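Side-chain contacts in RagB/SusD domain protein (Flavobacterium johnsoniae, PDB 5J90), which binds chitin and, as a SusD-like outer-membrane lipoprotein, probably presents chitin-derived chains to the uptake machinery of its polysaccharide utilization locus: residues W199-N204 with N240-K245; R207-M212 with Y328-A333; E164-V169 with A226-A231. One frame throughout, in Å; residues are numbered along the deposited sequence.

Interaction 1 of 3, residues W199-N204 with N240-K245; sequences WVRFAN and NDDSFK
F202 swings CG anti to its backbone N (chi1 168°), and F244 does the same from the facing strand, which brings the two rings face to face at the heart of an aromatic cluster completed by W199. The cluster joins helix 196-213 to strand 244-247 in the predominantly helical SusD fold. The two phenylalanine rings make an offset stack, with centroids 3.9 Å apart and planes tilted by only 1°. The displacement places F244 CG over the centre of the F202 ring, while F202 CE2 lies over the centre of the F244 ring. The closest atoms of the stack are F202 CD2 and F244 CD1, at 3.5 Å. F244 CB adds a CH-pi contact over the same F202 ring, 3.9 Å from its centroid. W199, one helical turn earlier, meets F244 differently: the pair is offset edge-to-face, the planes 74° apart, with the edge of F244 toward the face of the six-membered ring of W199. W199 CH2 approaches F244 CE1 to 3.8 Å, and the indole NE1 is satisfied by D188. F244 is thus held by flat stacking on one face and by the indole at its rim, contacts that probably limit the rotation of its ring. The polar flank of the contact is looser. R201 runs past D242, but D242 OD1 lies well out of the guanidinium plane, leaving opposite charges near each other without a direct bond. Each has firmer partners elsewhere: R201 makes a salt bridge to E197, and D242 OD2 accepts from the backbone N of L238 and V239. A single water closes the gap, lying in the guanidinium plane, accepting from R201 NH1 at 2.9 Å and donating to D242 OD1 at 2.7 Å.

Interaction 2 of 3, residues R207-M212 with Y328-A333; sequences RLRLAM and YLMNAA
The classic beta bulge formed by L329 and M330, which both face F244 of strand 244-247, presents a carbonyl and a methionine side chain to R209 of helix 196-213. The side chains of R209 and M330 approach from opposite directions across the buried interior. M330 extends with CG anti to its backbone N and then bends at its last torsion (chi3 -75°), which lays CE over one face of the R209 guanidinium. The methyl sits over the centre of that flat group, 3.3 Å from R209 CZ, so the packing is close; R209 NE and NH2 are each 3.4 Å from the same CE. At the edge of the guanidinium, in its plane, lies L329 O. R209 NH2 donates to it over 3.4 Å, a weak bond although fairly straight at 161°. Two waters reinforce this link. The first accepts from R209 NH1 and donates to L329 O at 2.9 Å; the second gives L329 O a shorter bond of 2.7 Å but receives only a weak one from R209 NH2. The bulge carbonyl is therefore gripped chiefly through water. The guanidinium itself is fixed more strongly from outside the two segments, by a salt bridge from NH2 to E334 on helix 332-344 and a hydrogen bond from NH1 to H128 on helix 113-134. With charged and polar partners around its rim and a methyl on one face, the orientation of the guanidinium is fixed, and its charge is probably balanced by E334, with a long, weak ion pair from NE to E434. The backbone of L329 and M330 also pairs with F244, so the contact ties a long helix to the point where a two-stranded antiparallel sheet gives way, through a classic bulge, to the next helix.

Interaction 3 of 3, residues E164-V169 with A226-A231; sequences ELDTAV and AEKAVA
K228 reaches across to D166 with its whole length, from helix 219-231 to helix 154-177. Its CB leaves the backbone toward the facing helix and passes close to R207 CD, in the aliphatic part of an arginine on helix 196-213. CG and CD carry the chain on past R207 without touching it, and a bend about the CG-CD bond (chi3 57°) swings the end of the lysine toward the aspartate. K228 CE then comes 3.5 Å from D166 OD1, just ahead of the ammonium group. K228 NZ makes the bond that defines the contact, a salt bridge with a hydrogen bond to D166 OD1 at 2.9 Å. It uses the syn lone pair of D166 OD1, the one on the side of D166 OD2, which accordingly lies 3.4 Å from the same K228 NZ. The two side chains meet at about a right angle, and NZ comes to the oxygen end of the carboxylate, close to its plane. D166 starts with its CG beside the backbone N, and only its end draws near K228. OD1 is shared: R207 NH2 forms a second salt bridge to it. R207 NH1 and K228 NZ are two positive groups gathered round common acids, since E225 also pairs with both of them. Acids and bases together make a compact ionic network in which the two carboxylates of D166 and E225 probably balance the two basic groups. Partly exposed, the bridge lies toward the surface of the chain. Beneath it runs helix 196-213, which follows helix 154-177 and precedes helix 219-231 in the chain, and L165 and A226 pack against this middle helix at R207 and L208.

How the interactions relate
Helix 196-213 is the common element: interactions 1 and 2 use successive parts of it, and interaction 3 joins the two helices that precede and follow it. Interactions 1 and 2 are buried, with their centres about 9 Å apart, and share backbone pairing at the strand. Interaction 3 is a surface contact, its centre about 13 Å from the centres of the others, and a residue of 207-212 enters its ionic network. The chemistry changes accordingly, from aromatic stacking in interaction 1, through a methyl-covered, water-linked guanidinium in interaction 2, to a direct salt bridge in interaction 3.

Interaction 1 of 3, residues W199-N204 with N240-K245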
loop_
_atom_site.group_PDB
_atom_site.type_symbol
_atom_site.label_atom_id
_atom_site.label_comp_id
_atom_site.label_asym_id
_atom_site.label_seq_id
_atom_site.Cartn_x
_atom_site.Cartn_y
_atom_site.Cartn_z
ATOM N N TRP A 199 -3.109 -26.041 22.808
ATOM C CA TRP A 199 -2.157 -25.017 22.415
ATOM C C TRP A 199 -1.865 -25.077 20.909
ATOM O O TRP A 199 -1.740 -24.038 20.255
ATOM C CB TRP A 199 -0.885 -25.128 23.259
ATOM C CG TRP A 199 -1.020 -24.402 24.571
ATOM C CD1 TRP A 199 -1.437 -24.921 25.769
ATOM C CD2 TRP A 199 -0.757 -23.015 24.802
ATOM N NE1 TRP A 199 -1.435 -23.938 26.731
ATOM C CE2 TRP A 199 -1.027 -22.758 26.163
ATOM C CE3 TRP A 199 -0.315 -21.963 23.990
ATOM C CZ2 TRP A 199 -0.867 -21.494 26.730
ATOM C CZ3 TRP A 199 -0.157 -20.709 24.555
ATOM C CH2 TRP A 199 -0.433 -20.487 25.912
ATOM N N VAL A 200 -1.773 -26.276 20.347
ATOM C CA VAL A 200 -1.538 -26.404 18.911
ATOM C C VAL A 200 -2.757 -25.914 18.134
ATOM O O VAL A 200 -2.617 -25.193 17.140
ATOM C CB VAL A 200 -1.177 -27.853 18.505
ATOM C CG1 VAL A 200 -1.153 -27.994 16.981
ATOM C CG2 VAL A 200 0.164 -28.253 19.108
ATOM N N ARG A 201 -3.952 -26.255 18.604
ATOM C CA ARG A 201 -5.177 -25.827 17.947
ATOM C C ARG A 201 -5.282 -24.297 17.977
ATOM O O ARG A 201 -5.732 -23.674 17.002
ATOM C CB ARG A 201 -6.389 -26.514 18.603
ATOM C CG ARG A 201 -7.706 -26.297 17.888
ATOM C CD ARG A 201 -8.782 -27.266 18.398
ATOM N NE ARG A 201 -8.484 -28.656 18.062
ATOM C CZ ARG A 201 -8.198 -29.610 18.946
ATOM N NH1 ARG A 201 -8.153 -29.340 20.248
ATOM N NH2 ARG A 201 -7.966 -30.847 18.526
ATOM N N PHE A 202 -4.852 -23.688 19.081
ATOM C CA PHE A 202 -4.796 -22.230 19.160
ATOM C C PHE A 202 -3.787 -21.698 18.141
ATOM O O PHE A 202 -4.107 -20.789 17.370
ATOM C CB PHE A 202 -4.458 -21.753 20.582
ATOM C CG PHE A 202 -4.108 -20.285 20.664
ATOM C CD1 PHE A 202 -4.935 -19.320 20.100
ATOM C CD2 PHE A 202 -2.949 -19.871 21.303
ATOM C CE1 PHE A 202 -4.608 -17.966 20.164
ATOM C CE2 PHE A 202 -2.623 -18.519 21.373
ATOM C CZ PHE A 202 -3.449 -17.578 20.810
ATOM N N ALA A 203 -2.586 -22.269 18.112
ATOM C CA ALA A 203 -1.574 -21.829 17.156
ATOM C C ALA A 203 -2.087 -21.910 15.717
ATOM O O ALA A 203 -1.842 -20.997 14.924
ATOM C CB ALA A 203 -0.284 -22.640 17.310
ATOM N N ASN A 204 -2.782 -22.995 15.368
ATOM C CA ASN A 204 -3.361 -23.115 14.033
ATOM C C ASN A 204 -4.354 -21.985 13.760
ATOM O O ASN A 204 -4.388 -21.417 12.657
ATOM C CB ASN A 204 -4.089 -24.457 13.867
ATOM C CG ASN A 204 -3.163 -25.660 13.962
ATOM O OD1 ASN A 204 -1.964 -25.576 13.689
ATOM N ND2 ASN A 204 -3.733 -26.803 14.335
ATOM N N ASN A 240 -16.405 -23.887 22.125
ATOM C CA ASN A 240 -16.040 -22.747 22.945
ATOM C C ASN A 240 -14.927 -23.029 23.957
ATOM O O ASN A 240 -14.171 -22.120 24.303
ATOM C CB ASN A 240 -17.278 -22.087 23.561
ATOM C CG ASN A 240 -18.115 -21.380 22.514
ATOM O OD1 ASN A 240 -17.565 -20.755 21.598
ATOM N ND2 ASN A 240 -19.433 -21.482 22.615
ATOM N N ASP A 241 -14.786 -24.279 24.391
ATOM C CA ASP A 241 -13.676 -24.652 25.266
ATOM C C ASP A 241 -12.320 -24.540 24.561
ATOM O O ASP A 241 -11.272 -24.567 25.209
ATOM C CB ASP A 241 -13.855 -26.073 25.818
ATOM C CG ASP A 241 -14.906 -26.155 26.915
ATOM O OD1 ASP A 241 -15.340 -25.100 27.417
ATOM O OD2 ASP A 241 -15.287 -27.287 27.279
ATOM N N ASP A 242 -12.343 -24.422 23.233
ATOM C CA ASP A 242 -11.109 -24.246 22.460
ATOM C C ASP A 242 -10.604 -22.801 22.471
ATOM O O ASP A 242 -9.473 -22.536 22.032
ATOM C CB ASP A 242 -11.303 -24.671 20.996
ATOM C CG ASP A 242 -11.626 -26.145 20.831
ATOM O OD1 ASP A 242 -11.249 -26.966 21.699
ATOM O OD2 ASP A 242 -12.236 -26.467 19.786
ATOM N N SER A 243 -11.434 -21.873 22.941
ATOM C CA SER A 243 -11.104 -20.448 22.899
ATOM C C SER A 243 -9.839 -20.127 23.687
ATOM O O SER A 243 -9.528 -20.780 24.684
ATOM C CB SER A 243 -12.260 -19.609 23.448
ATOM O OG SER A 243 -13.445 -19.794 22.691
ATOM N N PHE A 244 -9.113 -19.106 23.241
ATOM C CA PHE A 244 -7.927 -18.643 23.951
ATOM C C PHE A 244 -8.316 -17.520 24.899
ATOM O O PHE A 244 -8.865 -16.492 24.487
ATOM C CB PHE A 244 -6.835 -18.166 22.985
ATOM C CG PHE A 244 -5.533 -17.886 23.666
ATOM C CD1 PHE A 244 -4.771 -18.922 24.176
ATOM C CD2 PHE A 244 -5.083 -16.585 23.829
ATOM C CE1 PHE A 244 -3.573 -18.672 24.828
ATOM C CE2 PHE A 244 -3.885 -16.333 24.485
ATOM C CZ PHE A 244 -3.137 -17.380 24.981
ATOM N N LYS A 245 -8.043 -17.733 26.182
ATOM C CA LYS A 245 -8.387 -16.760 27.216
ATOM C C LYS A 245 -7.332 -16.789 28.310
ATOM O O LYS A 245 -6.673 -17.812 28.536
ATOM C CB LYS A 245 -9.766 -17.061 27.814
ATOM C CG LYS A 245 -9.864 -18.415 28.517
ATOM C CD LYS A 245 -11.283 -18.672 29.014
ATOM C CE LYS A 245 -11.420 -20.041 29.640
ATOM N NZ LYS A 245 -12.852 -20.296 30.005
HETATM O O HOH W 1 -8.543 -27.084 22.050
#

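Interaction 2 of 3, residues R207-M212 with Y328-A333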
loop_
_atom_site.group_PDB
_atom_site.type_symbol
_atom_site.label_atom_id
_atom_site.label_comp_id
_atom_site.label_asym_id
_atom_site.label_seq_id
_atom_site.Cartn_x
_atom_site.Cartn_y
_atom_site.Cartn_z
ATOM N N ARG A 207 -2.562 -18.770 13.236
ATOM C CA ARG A 207 -2.052 -18.766 11.867
ATOM C C ARG A 207 -3.141 -18.349 10.873
ATOM O O ARG A 207 -2.892 -17.562 9.967
ATOM C CB ARG A 207 -1.505 -20.142 11.462
ATOM C CG ARG A 207 -0.915 -20.129 10.046
ATOM C CD ARG A 207 -0.578 -21.526 9.493
ATOM N NE ARG A 207 0.215 -22.315 10.428
ATOM C CZ ARG A 207 1.506 -22.132 10.686
ATOM N NH1 ARG A 207 2.199 -21.172 10.076
ATOM N NH2 ARG A 207 2.105 -22.913 11.585
ATOM N N LEU A 208 -4.346 -18.887 11.040
ATOM C CA LEU A 208 -5.447 -18.539 10.153
ATOM C C LEU A 208 -5.796 -17.052 10.223
ATOM O O LEU A 208 -6.030 -16.415 9.185
ATOM C CB LEU A 208 -6.672 -19.422 10.454
ATOM C CG LEU A 208 -7.922 -19.210 9.591
ATOM C CD1 LEU A 208 -7.627 -19.456 8.106
ATOM C CD2 LEU A 208 -9.052 -20.117 10.073
ATOM N N ARG A 209 -5.809 -16.487 11.431
ATOM C CA ARG A 209 -6.010 -15.051 11.590
ATOM C C ARG A 209 -4.948 -14.253 10.828
ATOM O O ARG A 209 -5.273 -13.318 10.091
ATOM C CB ARG A 209 -5.987 -14.672 13.078
ATOM C CG ARG A 209 -5.979 -13.161 13.301
ATOM C CD ARG A 209 -5.699 -12.782 14.751
ATOM N NE ARG A 209 -6.874 -12.979 15.604
ATOM C CZ ARG A 209 -6.888 -12.698 16.901
ATOM N NH1 ARG A 209 -5.794 -12.226 17.485
ATOM N NH2 ARG A 209 -7.991 -12.897 17.615
ATOM N N LEU A 210 -3.687 -14.616 11.018
ATOM C CA LEU A 210 -2.591 -13.878 10.380
ATOM C C LEU A 210 -2.617 -14.043 8.858
ATOM O O LEU A 210 -2.303 -13.105 8.109
ATOM C CB LEU A 210 -1.236 -14.300 10.956
ATOM C CG LEU A 210 -1.049 -14.017 12.445
ATOM C CD1 LEU A 210 0.314 -14.518 12.910
ATOM C CD2 LEU A 210 -1.242 -12.549 12.778
ATOM N N ALA A 211 -3.023 -15.226 8.402
ATOM C CA ALA A 211 -3.156 -15.481 6.975
ATOM C C ALA A 211 -4.224 -14.585 6.342
ATOM O O ALA A 211 -3.988 -13.954 5.310
ATOM C CB ALA A 211 -3.461 -16.952 6.738
ATOM N N MET A 212 -5.397 -14.490 6.963
ATOM C CA MET A 212 -6.446 -13.666 6.386
ATOM C C MET A 212 -6.052 -12.193 6.418
ATOM O O MET A 212 -6.407 -11.434 5.513
ATOM C CB MET A 212 -7.791 -13.894 7.091
ATOM C CG MET A 212 -8.993 -13.558 6.214
ATOM S SD MET A 212 -9.149 -14.646 4.765
ATOM C CE MET A 212 -9.522 -16.201 5.576
ATOM N N TYR A 328 -11.005 -12.994 27.393
ATOM C CA TYR A 328 -10.952 -13.711 26.114
ATOM C C TYR A 328 -10.147 -12.937 25.084
ATOM O O TYR A 328 -10.336 -11.730 24.901
ATOM C CB TYR A 328 -12.361 -13.993 25.592
ATOM C CG TYR A 328 -13.043 -15.114 26.344
ATOM C CD1 TYR A 328 -13.594 -14.896 27.596
ATOM C CD2 TYR A 328 -13.092 -16.400 25.824
ATOM C CE1 TYR A 328 -14.200 -15.924 28.297
ATOM C CE2 TYR A 328 -13.693 -17.433 26.513
ATOM C CZ TYR A 328 -14.246 -17.182 27.749
ATOM O OH TYR A 328 -14.844 -18.205 28.452
ATOM N N LEU A 329 -9.237 -13.640 24.422
ATOM C CA LEU A 329 -8.391 -13.019 23.410
ATOM C C LEU A 329 -8.634 -13.579 22.008
ATOM O O LEU A 329 -8.299 -12.931 21.019
ATOM C CB LEU A 329 -6.916 -13.140 23.797
ATOM C CG LEU A 329 -6.533 -12.370 25.058
ATOM C CD1 LEU A 329 -5.107 -12.723 25.463
ATOM C CD2 LEU A 329 -6.695 -10.871 24.844
ATOM N N MET A 330 -9.211 -14.774 21.913
ATOM C CA MET A 330 -9.626 -15.325 20.620
ATOM C C MET A 330 -10.715 -16.374 20.847
ATOM O O MET A 330 -10.444 -17.447 21.395
ATOM C CB MET A 330 -8.443 -15.934 19.869
ATOM C CG MET A 330 -8.811 -16.477 18.487
ATOM S SD MET A 330 -7.440 -17.313 17.654
ATOM C CE MET A 330 -6.446 -15.924 17.155
ATOM N N ASN A 331 -11.935 -16.058 20.431
ATOM C CA ASN A 331 -13.065 -16.967 20.602
ATOM C C ASN A 331 -13.183 -17.975 19.476
ATOM O O ASN A 331 -12.806 -17.690 18.340
ATOM C CB ASN A 331 -14.380 -16.192 20.635
ATOM C CG ASN A 331 -14.449 -15.184 21.751
ATOM O OD1 ASN A 331 -14.047 -15.458 22.883
ATOM N ND2 ASN A 331 -14.991 -14.015 21.446
ATOM N N ALA A 332 -13.751 -19.140 19.771
ATOM C CA ALA A 332 -14.027 -20.112 18.728
ATOM C C ALA A 332 -14.851 -19.517 17.579
ATOM O O ALA A 332 -14.656 -19.893 16.422
ATOM C CB ALA A 332 -14.723 -21.338 19.328
ATOM N N ALA A 333 -15.760 -18.594 17.878
ATOM C CA ALA A 333 -16.576 -17.989 16.821
ATOM C C ALA A 333 -15.712 -17.388 15.712
ATOM O O ALA A 333 -16.029 -17.527 14.528
ATOM C CB ALA A 333 -17.516 -16.937 17.388
HETATM O O HOH W 2 -5.818 -11.645 20.386
HETATM O O HOH W 3 -9.211 -10.835 19.516
#

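Interaction 3 of 3, residues E164-V169 with A226-A231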
loop_
_atom_site.group_PDB
_atom_site.type_symbol
_atom_site.label_atom_id
_atom_site.label_comp_id
_atom_site.label_asym_id
_atom_site.label_seq_id
_atom_site.Cartn_x
_atom_site.Cartn_y
_atom_site.Cartn_z
ATOM N N GLU A 164 7.703 -19.230 13.157
ATOM C CA GLU A 164 7.666 -19.531 14.585
ATOM C C GLU A 164 6.490 -20.442 14.920
ATOM O O GLU A 164 6.632 -21.395 15.690
ATOM C CB GLU A 164 7.626 -18.239 15.393
ATOM C CG GLU A 164 8.969 -17.522 15.370
ATOM C CD GLU A 164 8.915 -16.102 15.910
ATOM O OE1 GLU A 164 7.811 -15.504 15.947
ATOM O OE2 GLU A 164 9.990 -15.580 16.293
ATOM N N LEU A 165 5.326 -20.165 14.346
ATOM C CA LEU A 165 4.204 -21.074 14.538
ATOM C C LEU A 165 4.494 -22.461 13.953
ATOM O O LEU A 165 4.094 -23.466 14.544
ATOM C CB LEU A 165 2.917 -20.484 13.967
ATOM C CG LEU A 165 2.434 -19.203 14.660
ATOM C CD1 LEU A 165 1.156 -18.713 14.000
ATOM C CD2 LEU A 165 2.227 -19.418 16.149
ATOM N N ASP A 166 5.184 -22.529 12.809
ATOM C CA ASP A 166 5.593 -23.829 12.249
ATOM C C ASP A 166 6.434 -24.610 13.256
ATOM O O ASP A 166 6.191 -25.793 13.491
ATOM C CB ASP A 166 6.422 -23.667 10.966
ATOM C CG ASP A 166 5.615 -23.168 9.785
ATOM O OD1 ASP A 166 4.371 -23.313 9.780
ATOM O OD2 ASP A 166 6.263 -22.645 8.845
ATOM N N THR A 167 7.426 -23.945 13.837
ATOM C CA THR A 167 8.316 -24.579 14.809
ATOM C C THR A 167 7.540 -25.083 16.026
ATOM O O THR A 167 7.695 -26.241 16.443
ATOM C CB THR A 167 9.400 -23.595 15.251
ATOM O OG1 THR A 167 10.209 -23.253 14.117
ATOM C CG2 THR A 167 10.285 -24.203 16.333
ATOM N N ALA A 168 6.681 -24.230 16.580
ATOM C CA ALA A 168 5.896 -24.591 17.761
ATOM C C ALA A 168 4.942 -25.756 17.502
ATOM O O ALA A 168 4.840 -26.690 18.310
ATOM C CB ALA A 168 5.125 -23.387 18.268
ATOM N N VAL A 169 4.231 -25.699 16.384
ATOM C CA VAL A 169 3.279 -26.748 16.036
ATOM C C VAL A 169 3.971 -28.094 15.829
ATOM O O VAL A 169 3.487 -29.127 16.306
ATOM C CB VAL A 169 2.446 -26.356 14.789
ATOM C CG1 VAL A 169 1.709 -27.565 14.231
ATOM C CG2 VAL A 169 1.459 -25.252 15.143
ATOM N N ALA A 226 -3.404 -20.070 5.389
ATOM C CA ALA A 226 -4.767 -20.360 5.854
ATOM C C ALA A 226 -5.094 -21.838 5.668
ATOM O O ALA A 226 -5.650 -22.499 6.548
ATOM C CB ALA A 226 -5.781 -19.510 5.107
ATOM N N GLU A 227 -4.734 -22.367 4.508
ATOM C CA GLU A 227 -4.987 -23.780 4.255
ATOM C C GLU A 227 -4.147 -24.690 5.160
ATOM O O GLU A 227 -4.639 -25.716 5.620
ATOM C CB GLU A 227 -4.843 -24.100 2.761
ATOM C CG GLU A 227 -5.983 -23.468 1.976
ATOM C CD GLU A 227 -5.972 -23.753 0.495
ATOM O OE1 GLU A 227 -4.890 -24.022 -0.066
ATOM O OE2 GLU A 227 -7.062 -23.681 -0.105
ATOM N N LYS A 228 -2.907 -24.298 5.458
ATOM C CA LYS A 228 -2.083 -25.030 6.426
ATOM C C LYS A 228 -2.765 -25.118 7.798
ATOM O O LYS A 228 -2.766 -26.174 8.439
ATOM C CB LYS A 228 -0.712 -24.356 6.600
ATOM C CG LYS A 228 0.328 -24.700 5.555
ATOM C CD LYS A 228 1.578 -23.798 5.671
ATOM C CE LYS A 228 2.214 -23.860 7.046
ATOM N NZ LYS A 228 3.377 -22.907 7.122
ATOM N N ALA A 229 -3.336 -24.004 8.243
ATOM C CA ALA A 229 -3.984 -23.944 9.556
ATOM C C ALA A 229 -5.080 -24.992 9.678
ATOM O O ALA A 229 -5.184 -25.700 10.691
ATOM C CB ALA A 229 -4.557 -22.544 9.801
ATOM N N VAL A 230 -5.892 -25.090 8.631
ATOM C CA VAL A 230 -7.043 -25.979 8.622
ATOM C C VAL A 230 -6.605 -27.427 8.405
ATOM O O VAL A 230 -7.198 -28.358 8.960
ATOM C CB VAL A 230 -8.056 -25.521 7.543
ATOM C CG1 VAL A 230 -9.141 -26.569 7.326
ATOM C CG2 VAL A 230 -8.664 -24.190 7.945
ATOM N N ALA A 231 -5.540 -27.614 7.635
ATOM C CA ALA A 231 -5.060 -28.951 7.271
ATOM C C ALA A 231 -4.311 -29.674 8.392
ATOM O O ALA A 231 -4.193 -30.908 8.370
ATOM C CB ALA A 231 -4.176 -28.871 6.024
#